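Local structure of eukaryotic translation initiation factor 4E type 5 (Leishmania major, 7KCJ) at residues 180-183 and 184-187. The protein probably binds the 7-methylguanosine cap of messenger RNA and acts as a translation initiation factor, as other members of the eIF4E family do. Residues are numbered along the deposited sequence; the frame is centred on the assembly and turned at random.
Sequences GLAA and NSYN
The phenol ring of Tyr186 packs back against the chain that leads up to it, its CE1 lying 4.0 Å from Leu181 CB, while the carbonyl oxygen of Ala182 rests obliquely against CD1 at 3.4 Å. Between Ala182 and Ser185 the backbone makes a beta turn: Ser185 N donates to Ala182 O over 3.0 Å, with Ala183 and Asn184 at the corners in the helical backbone conformations of a type I turn. The donor stands 55° above the carbonyl plane. The hydroxyl of Ser185 grips the same oxygen, OG donating to Ala182 O in a very short bond of 2.5 Å, and hydrogen-bonds in turn with Thr108 OG1, which ties the turn to helix 108-121.

This surface turn joins helix 165-178, which Gly180 ends with its positive phi in a Schellman motif, to strand 186-191, an outermost strand of the curved antiparallel sheet of the eIF4E fold. At the second corner, the side chain of Asn184 turns back along the loop, its OD1 meeting Ala182 CB at 3.6 Å. With CG set between backbone N and carbonyl carbon (chi1 70°), the ring of Tyr186 is carried toward the loop, and it also touches Met176 and Arg177 of the preceding helix. Two waters complete the connection. One links the far end of the phenol to the start of the loop, bonded to both Tyr186 OH and Leu181 O. The other donates to Ala183 O and Tyr186 O, bridging two acceptors that could not pair directly, and its oxygen sits over the centre of the Tyr186 ring, 3.5 Å above the plane.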
loop_
_atom_site.group_PDB
_atom_site.type_symbol
_atom_site.label_atom_id
_atom_site.label_comp_id
_atom_site.label_asym_id
_atom_site.label_seq_id
_atom_site.Cartn_x
_atom_site.Cartn_y
_atom_site.Cartn_z
ATOM N N GLY A 180 -20.010 -7.464 2.340
ATOM C CA GLY A 180 -21.152 -6.713 2.847
ATOM C C GLY A 180 -20.820 -5.254 3.117
ATOM O O GLY A 180 -21.563 -4.565 3.823
ATOM N N LEU A 181 -19.709 -4.764 2.549
ATOM C CA LEU A 181 -19.272 -3.403 2.776
ATOM C C LEU A 181 -20.137 -2.403 2.057
ATOM O O LEU A 181 -20.647 -2.686 0.966
ATOM C CB LEU A 181 -17.782 -3.244 2.458
ATOM C CG LEU A 181 -16.878 -4.231 3.256
ATOM C CD1 LEU A 181 -15.429 -4.164 2.806
ATOM C CD2 LEU A 181 -17.018 -4.048 4.765
ATOM N N ALA A 182 -20.362 -1.258 2.712
ATOM C CA ALA A 182 -21.219 -0.194 2.216
ATOM C C ALA A 182 -20.585 0.539 1.050
ATOM O O ALA A 182 -19.404 0.895 1.127
ATOM C CB ALA A 182 -21.516 0.782 3.344
ATOM N N ALA A 183 -21.363 0.777 -0.012
ATOM C CA ALA A 183 -20.942 1.465 -1.246
ATOM C C ALA A 183 -20.403 2.866 -1.009
ATOM O O ALA A 183 -19.478 3.284 -1.701
ATOM C CB ALA A 183 -22.088 1.522 -2.251
ATOM N N ASN A 184 -20.939 3.576 -0.017
ATOM C CA ASN A 184 -20.477 4.916 0.326
ATOM C C ASN A 184 -19.195 4.933 1.165
ATOM O O ASN A 184 -18.759 6.010 1.537
ATOM C CB ASN A 184 -21.590 5.662 1.087
ATOM C CG ASN A 184 -21.837 5.226 2.519
ATOM O OD1 ASN A 184 -21.169 4.344 3.070
ATOM N ND2 ASN A 184 -22.820 5.842 3.157
ATOM N N SER A 185 -18.660 3.774 1.561
ATOM C CA SER A 185 -17.517 3.691 2.475
ATOM C C SER A 185 -16.148 3.474 1.816
ATOM O O SER A 185 -15.125 3.411 2.516
ATOM C CB SER A 185 -17.763 2.591 3.498
ATOM O OG SER A 185 -17.715 1.322 2.871
ATOM N N TYR A 186 -16.126 3.311 0.494
ATOM C CA TYR A 186 -14.876 3.066 -0.218
ATOM C C TYR A 186 -14.989 3.352 -1.706
ATOM O O TYR A 186 -16.079 3.353 -2.255
ATOM C CB TYR A 186 -14.389 1.606 -0.015
ATOM C CG TYR A 186 -15.246 0.558 -0.707
ATOM C CD1 TYR A 186 -16.384 0.043 -0.095
ATOM C CD2 TYR A 186 -14.886 0.040 -1.937
ATOM C CE1 TYR A 186 -17.175 -0.898 -0.721
ATOM C CE2 TYR A 186 -15.665 -0.927 -2.565
ATOM C CZ TYR A 186 -16.809 -1.388 -1.952
ATOM O OH TYR A 186 -17.572 -2.366 -2.527
ATOM N N ASN A 187 -13.848 3.493 -2.382
ATOM C CA ASN A 187 -13.821 3.621 -3.831
ATOM C C ASN A 187 -12.540 3.038 -4.420
ATOM O O ASN A 187 -11.475 3.053 -3.780
ATOM C CB ASN A 187 -14.082 5.044 -4.315
ATOM C CG ASN A 187 -13.130 6.035 -3.748
ATOM O OD1 ASN A 187 -11.973 6.138 -4.201
ATOM N ND2 ASN A 187 -13.597 6.789 -2.737
HETATM O O HOH W 1 -20.067 -2.722 -1.618
HETATM O O HOH W 2 -18.040 1.774 -3.322
#